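Local coordinates for citryl-spermidine/3,4-dihydroxybenzoyl-citryl-spermidine:spermidine ligase (Bacillus anthracis, PDB 3TO3), which catalyses the ATP-dependent condensation of spermidine with citryl-spermidine intermediates in the biosynthesis of the siderophore petrobactin, at residues K314-A319 / H484-N489; S325-N330 / M474-D479; E462-Y467 / D494-D499. One frame throughout, in Å; residues are numbered along the deposited sequence.

Interaction 1 (K314-A319 / H484-N489); sequences KPYSVA and HKTYAN
Tyr316, in the first turn of helix 315-333, meets His484, Thr486 and Tyr487 of the segment that forms the short helix 485-488 and has more of its surface buried here than any other residue of the two segments. Its CB points from the helix backbone toward 484-489, and chi1 of 53° sets CG, and with it the start of the ring, between the backbone N and the carbonyl carbon. That CB is placed over one face of the Tyr487 ring, 4.1 Å from the ring centroid, as a CH-pi contact displaced toward the rim. The two side chains cross at about a right angle, and the rings form an offset edge-to-face pair with planes at 73°: the edge of Tyr316 is turned to the face of Tyr487, while Tyr487 OH reaches the edge of Tyr316 near its plane, 3.4 Å from CD1. The phenol oxygen is also hydrogen-bonded to Ser320, one turn farther along the long helix, and Ser320 OG is itself paired with Tyr316 O. Helix 485-488 is the helical part of a beta-alpha-beta unit between strands 465-467 and 497-498, so the contact fastens that crossover to the N-terminal end of helix 315-333. His484 is the N-cap of the short helix: its ND1 accepts from Thr486 N at 3.1 Å, with the donor tilted 31° out of the imidazole plane. The bond ties the imidazole to its own helix end, while one ring face receives Tyr316 CA and the backbone of Pro315; Tyr316 CB comes within 3.7 Å of His484 ND1. The methyl CG2 of Thr486 approaches Tyr316 CD2 at 3.7 Å, obliquely to the ring. Ala319 CB adds a looser apolar contact, 4.4 Å from His484 CB.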
loop_
_atom_site.group_PDB
_atom_site.type_symbol
_atom_site.label_atom_id
_atom_site.label_comp_id
_atom_site.label_asym_id
_atom_site.label_seq_id
_atom_site.Cartn_x
_atom_site.Cartn_y
_atom_site.Cartn_z
ATOM N N LYS B 314 5.249 -18.920 -3.059
ATOM C CA LYS B 314 6.109 -19.468 -2.010
ATOM C C LYS B 314 7.304 -20.207 -2.662
ATOM O O LYS B 314 7.115 -21.117 -3.496
ATOM C CB LYS B 314 5.335 -20.406 -1.060
ATOM C CG LYS B 314 4.118 -19.811 -0.353
ATOM C CD LYS B 314 4.540 -18.777 0.681
ATOM C CE LYS B 314 3.534 -18.645 1.836
ATOM N NZ LYS B 314 3.998 -17.696 2.914
ATOM N N PRO B 315 8.538 -19.803 -2.292
ATOM C CA PRO B 315 9.768 -20.430 -2.789
ATOM C C PRO B 315 9.775 -21.958 -2.623
ATOM O O PRO B 315 10.171 -22.680 -3.553
ATOM C CB PRO B 315 10.850 -19.800 -1.913
ATOM C CG PRO B 315 10.282 -18.426 -1.599
ATOM C CD PRO B 315 8.812 -18.662 -1.402
ATOM N N TYR B 316 9.339 -22.464 -1.468
ATOM C CA TYR B 316 9.353 -23.897 -1.301
ATOM C C TYR B 316 8.406 -24.566 -2.317
ATOM O O TYR B 316 8.718 -25.633 -2.831
ATOM C CB TYR B 316 9.083 -24.326 0.147
ATOM C CG TYR B 316 7.842 -23.744 0.735
ATOM C CD1 TYR B 316 6.614 -24.374 0.556
ATOM C CD2 TYR B 316 7.885 -22.557 1.482
ATOM C CE1 TYR B 316 5.451 -23.842 1.093
ATOM C CE2 TYR B 316 6.723 -22.021 2.034
ATOM C CZ TYR B 316 5.510 -22.676 1.830
ATOM O OH TYR B 316 4.345 -22.170 2.352
ATOM N N SER B 317 7.279 -23.918 -2.635
ATOM C CA SER B 317 6.310 -24.536 -3.532
ATOM C C SER B 317 6.724 -24.430 -5.007
ATOM O O SER B 317 6.444 -25.312 -5.787
ATOM C CB SER B 317 4.894 -24.006 -3.287
ATOM O OG SER B 317 4.706 -22.803 -3.968
ATOM N N VAL B 318 7.417 -23.360 -5.373
ATOM C CA VAL B 318 8.050 -23.265 -6.671
ATOM C C VAL B 318 9.081 -24.403 -6.834
ATOM O O VAL B 318 9.167 -25.047 -7.889
ATOM C CB VAL B 318 8.736 -21.894 -6.841
ATOM C CG1 VAL B 318 9.711 -21.915 -8.027
ATOM C CG2 VAL B 318 7.675 -20.791 -7.002
ATOM N N ALA B 319 9.824 -24.675 -5.770
ATOM C CA ALA B 319 10.900 -25.665 -5.813
ATOM C C ALA B 319 10.369 -27.091 -6.016
ATOM O O ALA B 319 10.994 -27.911 -6.702
ATOM C CB ALA B 319 11.723 -25.596 -4.551
ATOM N N HIS B 484 13.763 -28.185 -0.361
ATOM C CA HIS B 484 13.929 -26.828 0.126
ATOM C C HIS B 484 14.147 -26.826 1.639
ATOM O O HIS B 484 13.509 -27.593 2.377
ATOM C CB HIS B 484 12.718 -25.944 -0.269
ATOM C CG HIS B 484 12.988 -24.475 -0.150
ATOM N ND1 HIS B 484 12.683 -23.750 0.982
ATOM C CD2 HIS B 484 13.582 -23.606 -1.002
ATOM C CE1 HIS B 484 13.064 -22.497 0.817
ATOM N NE2 HIS B 484 13.609 -22.381 -0.380
ATOM N N LYS B 485 15.000 -25.923 2.099
ATOM C CA LYS B 485 15.274 -25.779 3.521
ATOM C C LYS B 485 14.019 -25.513 4.388
ATOM O O LYS B 485 14.018 -25.805 5.584
ATOM C CB LYS B 485 16.367 -24.718 3.727
ATOM C CG LYS B 485 16.347 -23.995 5.053
ATOM C CD LYS B 485 17.695 -23.313 5.310
ATOM C CE LYS B 485 18.810 -24.344 5.501
ATOM N NZ LYS B 485 20.177 -23.735 5.539
ATOM N N THR B 486 12.949 -24.986 3.799
ATOM C CA THR B 486 11.716 -24.761 4.570
ATOM C C THR B 486 10.961 -26.062 4.903
ATOM O O THR B 486 10.352 -26.160 5.968
ATOM C CB THR B 486 10.746 -23.731 3.892
ATOM O OG1 THR B 486 11.328 -22.422 3.893
ATOM C CG2 THR B 486 9.417 -23.664 4.639
ATOM N N TYR B 487 11.001 -27.043 3.995
ATOM C CA TYR B 487 10.392 -28.376 4.202
ATOM C C TYR B 487 11.146 -29.173 5.271
ATOM O O TYR B 487 10.546 -29.883 6.086
ATOM C CB TYR B 487 10.434 -29.199 2.903
ATOM C CG TYR B 487 9.476 -28.737 1.851
ATOM C CD1 TYR B 487 8.145 -28.459 2.169
ATOM C CD2 TYR B 487 9.886 -28.553 0.543
ATOM C CE1 TYR B 487 7.246 -28.012 1.211
ATOM C CE2 TYR B 487 8.974 -28.110 -0.447
ATOM C CZ TYR B 487 7.664 -27.839 -0.097
ATOM O OH TYR B 487 6.761 -27.405 -1.041
ATOM N N ALA B 488 12.470 -29.058 5.238
ATOM C CA ALA B 488 13.331 -29.804 6.130
ATOM C C ALA B 488 13.213 -29.329 7.586
ATOM O O ALA B 488 13.459 -30.102 8.511
ATOM C CB ALA B 488 14.782 -29.718 5.648
ATOM N N ASN B 489 12.877 -28.053 7.784
ATOM C CA ASN B 489 12.695 -27.501 9.128
ATOM C C ASN B 489 11.224 -27.503 9.541
ATOM O O ASN B 489 10.877 -27.122 10.666
ATOM C CB ASN B 489 13.263 -26.080 9.225
ATOM C CG ASN B 489 14.747 -26.007 8.879
ATOM O OD1 ASN B 489 15.495 -26.961 9.081
ATOM N ND2 ASN B 489 15.176 -24.861 8.363
#

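Interaction 2 (S325-N330 / M474-D479)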
loop_
_atom_site.group_PDB
_atom_site.type_symbol
_atom_site.label_atom_id
_atom_site.label_comp_id
_atom_site.label_asym_id
_atom_site.label_seq_id
_atom_site.Cartn_x
_atom_site.Cartn_y
_atom_site.Cartn_z
ATOM N N SER B 325 4.437 -32.682 -10.092
ATOM C CA SER B 325 3.721 -33.013 -11.324
ATOM C C SER B 325 4.189 -34.358 -11.897
ATOM O O SER B 325 3.372 -35.134 -12.373
ATOM C CB SER B 325 3.782 -31.882 -12.355
ATOM O OG SER B 325 2.994 -30.791 -11.939
ATOM N N ASN B 326 5.492 -34.636 -11.826
ATOM C CA ASN B 326 6.021 -35.927 -12.271
ATOM C C ASN B 326 5.417 -37.063 -11.447
ATOM O O ASN B 326 4.974 -38.077 -11.989
ATOM C CB ASN B 326 7.554 -35.940 -12.206
ATOM C CG ASN B 326 8.158 -37.321 -12.491
ATOM O OD1 ASN B 326 8.890 -37.872 -11.664
ATOM N ND2 ASN B 326 7.856 -37.879 -13.669
ATOM N N TRP B 327 5.385 -36.871 -10.133
ATOM C CA TRP B 327 4.743 -37.816 -9.227
ATOM C C TRP B 327 3.261 -38.088 -9.558
ATOM O O TRP B 327 2.837 -39.248 -9.612
ATOM C CB TRP B 327 4.823 -37.269 -7.815
ATOM C CG TRP B 327 4.193 -38.132 -6.777
ATOM C CD1 TRP B 327 4.354 -39.480 -6.631
ATOM C CD2 TRP B 327 3.370 -37.707 -5.680
ATOM N NE1 TRP B 327 3.661 -39.924 -5.531
ATOM C CE2 TRP B 327 3.052 -38.856 -4.928
ATOM C CE3 TRP B 327 2.868 -36.472 -5.265
ATOM C CZ2 TRP B 327 2.256 -38.803 -3.788
ATOM C CZ3 TRP B 327 2.079 -36.428 -4.138
ATOM C CH2 TRP B 327 1.786 -37.586 -3.411
ATOM N N LEU B 328 2.463 -37.033 -9.748
ATOM C CA LEU B 328 1.042 -37.237 -10.083
ATOM C C LEU B 328 0.913 -37.881 -11.438
ATOM O O LEU B 328 0.070 -38.745 -11.648
ATOM C CB LEU B 328 0.251 -35.933 -10.096
ATOM C CG LEU B 328 0.022 -35.343 -8.723
ATOM C CD1 LEU B 328 -0.587 -33.955 -8.885
ATOM C CD2 LEU B 328 -0.857 -36.291 -7.903
ATOM N N SER B 329 1.753 -37.463 -12.367
ATOM C CA SER B 329 1.696 -38.057 -13.695
ATOM C C SER B 329 1.870 -39.585 -13.640
ATOM O O SER B 329 1.190 -40.324 -14.379
ATOM C CB SER B 329 2.749 -37.435 -14.606
ATOM O OG SER B 329 2.745 -38.058 -15.883
ATOM N N ASN B 330 2.775 -40.052 -12.775
ATOM C CA ASN B 330 3.055 -41.479 -12.689
ATOM C C ASN B 330 1.913 -42.225 -12.050
ATOM O O ASN B 330 1.620 -43.370 -12.422
ATOM C CB ASN B 330 4.361 -41.771 -11.938
ATOM C CG ASN B 330 5.594 -41.417 -12.761
ATOM O OD1 ASN B 330 5.559 -41.428 -14.000
ATOM N ND2 ASN B 330 6.688 -41.089 -12.077
HETATM N N MSE B 474 3.981 -46.118 -0.960
HETATM C CA MSE B 474 4.324 -45.095 0.025
HETATM C C MSE B 474 5.750 -44.629 -0.155
HETATM O O MSE B 474 6.128 -43.565 0.332
HETATM C CB MSE B 474 4.156 -45.630 1.449
HETATM C CG MSE B 474 2.799 -46.252 1.727
HETATM SE SE MSE B 474 2.617 -46.789 3.591
HETATM C CE MSE B 474 0.992 -47.863 3.437
ATOM N N ASN B 475 6.537 -45.457 -0.840
ATOM C CA ASN B 475 7.949 -45.190 -1.074
ATOM C C ASN B 475 8.221 -44.462 -2.393
ATOM O O ASN B 475 9.357 -44.088 -2.679
ATOM C CB ASN B 475 8.732 -46.501 -1.014
ATOM C CG ASN B 475 8.135 -47.566 -1.906
ATOM O OD1 ASN B 475 7.020 -47.410 -2.408
ATOM N ND2 ASN B 475 8.865 -48.657 -2.105
ATOM N N LYS B 476 7.182 -44.271 -3.200
ATOM C CA LYS B 476 7.307 -43.463 -4.406
ATOM C C LYS B 476 6.928 -42.013 -4.082
ATOM O O LYS B 476 7.119 -41.105 -4.896
ATOM C CB LYS B 476 6.439 -44.030 -5.536
ATOM C CG LYS B 476 6.781 -43.492 -6.930
ATOM C CD LYS B 476 5.821 -44.006 -8.019
ATOM C CE LYS B 476 4.611 -43.084 -8.223
ATOM N NZ LYS B 476 3.688 -43.589 -9.289
ATOM N N CYS B 477 6.402 -41.809 -2.876
ATOM C CA CYS B 477 6.087 -40.473 -2.376
ATOM C C CYS B 477 7.325 -39.582 -2.377
ATOM O O CYS B 477 8.358 -39.939 -1.782
ATOM C CB CYS B 477 5.548 -40.568 -0.951
ATOM S SG CYS B 477 5.262 -38.981 -0.182
ATOM N N PRO B 478 7.229 -38.407 -3.018
ATOM C CA PRO B 478 8.422 -37.571 -3.146
ATOM C C PRO B 478 8.866 -37.111 -1.768
ATOM O O PRO B 478 8.011 -36.851 -0.903
ATOM C CB PRO B 478 7.945 -36.384 -3.989
ATOM C CG PRO B 478 6.512 -36.609 -4.256
ATOM C CD PRO B 478 6.012 -37.659 -3.336
ATOM N N ASP B 479 10.177 -36.998 -1.566
ATOM C CA ASP B 479 10.674 -36.668 -0.247
ATOM C C ASP B 479 10.983 -35.189 -0.262
ATOM O O ASP B 479 12.084 -34.782 -0.656
ATOM C CB ASP B 479 11.983 -37.424 -0.053
ATOM C CG ASP B 479 12.716 -37.012 1.197
ATOM O OD1 ASP B 479 12.102 -36.299 2.025
ATOM O OD2 ASP B 479 13.895 -37.412 1.361
#
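With CG anti to the backbone N (chi1 180°), the indole of Trp327 extends from helix 315-333 toward the loop 474-479, where Pro478 meets it. The Lys476 side chain also begins with CG anti to its backbone N, then bends at chi3 (90°), which turns CE toward the helix. Pro478 crosses the indole at about a right angle and sets CD over the centre of one face, 3.6 Å from the centroid of the five-membered ring. CG of the proline lies beside CD on the same ring system, 3.6 Å from Trp327 CD2, so two methylenes rest on the aromatic surface. Cys477 SG adds a more distant sulfur-aromatic contact, 5.3 Å from the centroid of the six-membered ring and oblique to it. At the pyrrole end, Lys476 CE comes within 3.9 Å of Trp327 CD1, and its NZ continues to Asn330 CB at 3.3 Å. The ammonium is paired in a salt bridge with Glu473. Trp327 itself meets Phe466 edge-to-face and touches Ile434, so the indole joins the long helix both to this loop and to the small sheet containing strands 434-435 and 465-467. No hydrogen bond links the two segments, and between them the contact rests on CH-pi and dispersion: Pro478 CD, bonded to the imide nitrogen, probably carries slightly polarised C-H groups that suit the electron-rich indole, and CG adds dispersion.

Interaction 3 (E462-Y467 / D494-D499)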
loop_
_atom_site.group_PDB
_atom_site.type_symbol
_atom_site.label_atom_id
_atom_site.label_comp_id
_atom_site.label_asym_id
_atom_site.label_seq_id
_atom_site.Cartn_x
_atom_site.Cartn_y
_atom_site.Cartn_z
ATOM N N GLU B 462 0.715 -25.597 -4.880
ATOM C CA GLU B 462 0.248 -25.101 -3.575
ATOM C C GLU B 462 -0.772 -25.956 -2.810
ATOM O O GLU B 462 -0.629 -26.157 -1.604
ATOM C CB GLU B 462 -0.278 -23.671 -3.709
ATOM C CG GLU B 462 -1.290 -23.490 -4.847
ATOM C CD GLU B 462 -1.600 -22.024 -5.132
ATOM O OE1 GLU B 462 -1.036 -21.144 -4.432
ATOM O OE2 GLU B 462 -2.410 -21.759 -6.056
ATOM N N GLY B 463 -1.791 -26.447 -3.518
ATOM C CA GLY B 463 -2.990 -26.986 -2.889
ATOM C C GLY B 463 -3.052 -28.414 -2.346
ATOM O O GLY B 463 -3.673 -28.686 -1.310
ATOM N N LEU B 464 -2.394 -29.320 -3.049
ATOM C CA LEU B 464 -2.470 -30.745 -2.801
ATOM C C LEU B 464 -2.210 -31.215 -1.350
ATOM O O LEU B 464 -1.265 -30.786 -0.679
ATOM C CB LEU B 464 -1.507 -31.411 -3.770
ATOM C CG LEU B 464 -1.223 -32.887 -3.723
ATOM C CD1 LEU B 464 -0.761 -33.303 -5.110
ATOM C CD2 LEU B 464 -0.171 -33.179 -2.676
ATOM N N GLU B 465 -3.086 -32.091 -0.878
ATOM C CA GLU B 465 -2.873 -32.821 0.355
ATOM C C GLU B 465 -2.845 -34.329 0.067
ATOM O O GLU B 465 -3.443 -34.799 -0.900
ATOM C CB GLU B 465 -3.968 -32.482 1.366
ATOM C CG GLU B 465 -3.917 -31.032 1.815
ATOM C CD GLU B 465 -4.891 -30.690 2.948
ATOM O OE1 GLU B 465 -5.678 -31.554 3.381
ATOM O OE2 GLU B 465 -4.861 -29.535 3.412
ATOM N N PHE B 466 -2.163 -35.090 0.911
ATOM C CA PHE B 466 -2.198 -36.542 0.805
ATOM C C PHE B 466 -2.098 -37.227 2.166
ATOM O O PHE B 466 -1.592 -36.652 3.128
ATOM C CB PHE B 466 -1.116 -37.063 -0.154
ATOM C CG PHE B 466 0.275 -36.952 0.373
ATOM C CD1 PHE B 466 0.778 -37.911 1.247
ATOM C CD2 PHE B 466 1.099 -35.906 -0.023
ATOM C CE1 PHE B 466 2.074 -37.821 1.722
ATOM C CE2 PHE B 466 2.397 -35.799 0.457
ATOM C CZ PHE B 466 2.886 -36.763 1.328
ATOM N N TYR B 467 -2.628 -38.444 2.236
ATOM C CA TYR B 467 -2.621 -39.210 3.459
ATOM C C TYR B 467 -1.741 -40.424 3.209
ATOM O O TYR B 467 -2.118 -41.332 2.477
ATOM C CB TYR B 467 -4.045 -39.621 3.856
ATOM C CG TYR B 467 -4.098 -40.348 5.191
ATOM C CD1 TYR B 467 -3.574 -39.767 6.339
ATOM C CD2 TYR B 467 -4.652 -41.629 5.298
ATOM C CE1 TYR B 467 -3.599 -40.434 7.548
ATOM C CE2 TYR B 467 -4.685 -42.309 6.519
ATOM C CZ TYR B 467 -4.163 -41.705 7.637
ATOM O OH TYR B 467 -4.179 -42.371 8.857
ATOM N N ASP B 494 2.203 -29.208 8.006
ATOM C CA ASP B 494 2.657 -27.921 7.486
ATOM C C ASP B 494 2.516 -27.804 5.964
ATOM O O ASP B 494 2.016 -26.803 5.447
ATOM C CB ASP B 494 4.110 -27.667 7.904
ATOM C CG ASP B 494 4.219 -26.933 9.237
ATOM O OD1 ASP B 494 3.179 -26.798 9.941
ATOM O OD2 ASP B 494 5.356 -26.498 9.574
ATOM N N PHE B 495 3.028 -28.802 5.250
ATOM C CA PHE B 495 2.929 -28.813 3.801
ATOM C C PHE B 495 2.584 -30.192 3.224
ATOM O O PHE B 495 3.311 -31.173 3.431
ATOM C CB PHE B 495 4.220 -28.301 3.164
ATOM C CG PHE B 495 5.163 -27.623 4.119
ATOM C CD1 PHE B 495 6.025 -28.368 4.919
ATOM C CD2 PHE B 495 5.228 -26.239 4.183
ATOM C CE1 PHE B 495 6.925 -27.743 5.790
ATOM C CE2 PHE B 495 6.127 -25.604 5.052
ATOM C CZ PHE B 495 6.976 -26.360 5.854
ATOM N N PHE B 496 1.451 -30.263 2.542
ATOM C CA PHE B 496 1.071 -31.380 1.663
ATOM C C PHE B 496 0.681 -32.660 2.371
ATOM O O PHE B 496 -0.156 -33.401 1.877
ATOM C CB PHE B 496 2.249 -31.840 0.780
ATOM C CG PHE B 496 2.697 -30.855 -0.239
ATOM C CD1 PHE B 496 1.793 -30.153 -0.998
ATOM C CD2 PHE B 496 4.050 -30.646 -0.443
ATOM C CE1 PHE B 496 2.229 -29.229 -1.933
ATOM C CE2 PHE B 496 4.491 -29.739 -1.374
ATOM C CZ PHE B 496 3.575 -29.019 -2.115
ATOM N N GLU B 497 1.138 -32.878 3.584
ATOM C CA GLU B 497 0.981 -34.223 4.090
ATOM C C GLU B 497 0.225 -34.134 5.362
ATOM O O GLU B 497 0.632 -33.424 6.270
ATOM C CB GLU B 497 2.321 -34.945 4.303
ATOM C CG GLU B 497 2.140 -36.243 5.104
ATOM C CD GLU B 497 3.376 -37.141 5.135
ATOM O OE1 GLU B 497 4.432 -36.766 4.574
ATOM O OE2 GLU B 497 3.284 -38.236 5.730
HETATM N N MSE B 498 -0.892 -34.836 5.430
HETATM C CA MSE B 498 -1.715 -34.742 6.623
HETATM C C MSE B 498 -1.635 -36.025 7.414
HETATM O O MSE B 498 -1.551 -37.111 6.847
HETATM C CB MSE B 498 -3.153 -34.367 6.264
HETATM C CG MSE B 498 -3.264 -32.990 5.565
HETATM SE SE MSE B 498 -2.659 -31.414 6.607
HETATM C CE MSE B 498 -1.648 -30.532 5.184
ATOM N N ASP B 499 -1.623 -35.887 8.731
ATOM C CA ASP B 499 -1.528 -37.039 9.615
ATOM C C ASP B 499 -2.902 -37.607 9.911
ATOM O O ASP B 499 -3.013 -38.693 10.476
ATOM C CB ASP B 499 -0.832 -36.661 10.926
ATOM C CG ASP B 499 -1.732 -35.866 11.857
ATOM O OD1 ASP B 499 -2.817 -35.432 11.410
ATOM O OD2 ASP B 499 -1.347 -35.672 13.032
#
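Phe466 and Phe496 are joined through their backbones: Phe466 N donates to Phe496 O at 2.8 Å, and Phe466 O in turn accepts from Met498 N at 3.0 Å. The second bond is nearly straight (176°), the first more bent at the hydrogen (141°). Phe496 O also receives a CA-H...O contact from Glu465, at 3.2 Å from its CA. Leu464 O is approached by two carbons of Phe496: its CA, in another CA-H...O contact, and CD1 at the ring edge, 3.1 Å away. The two N-H...O bonds make a short parallel pairing of strands 465-467 and 497-498, with Phe466 opposite Glu497, in a beta-alpha-beta unit whose crossover carries helix 485-488; strand 434-435 completes the three-stranded sheet on the other side of 465-467. Phe466 and Glu497 project to the same face, where Glu497 CA sits over the centre of the phenyl ring as a CH-pi contact, 4.2 Å from the centroid. The Glu497 carboxylate passes by Phe466 CE1 and CZ and forms a salt bridge with Arg468. At the start of the segment, Glu462 belongs to the ATP site, its side chain about 3 Å from the bound nucleotide at nearest atoms and weakly paired with Lys299 and Arg285.

Helix 315-333 is common to interactions 1 and 2, whose centres lie about 17 Å apart; interaction 3 lies about 14 Å from the first and about 13 Å from the second, centre to centre, and touches both. Phe495 and Phe496 meet Tyr487 of interaction 1, while Phe466 and Leu464 meet Trp327 of interaction 2. Along the chain the order is 314-319, 325-330, 462-467, 474-479, 484-489, 494-499, so interaction 2 is nested within interaction 1 and interaction 3 crosses both. One long helix thus packs against a beta-alpha-beta unit. Interaction 3 contains the ATP-binding Glu462, whose side chain Ser317 of interaction 1 approaches to about 5 Å; interaction 2 lies away from that site.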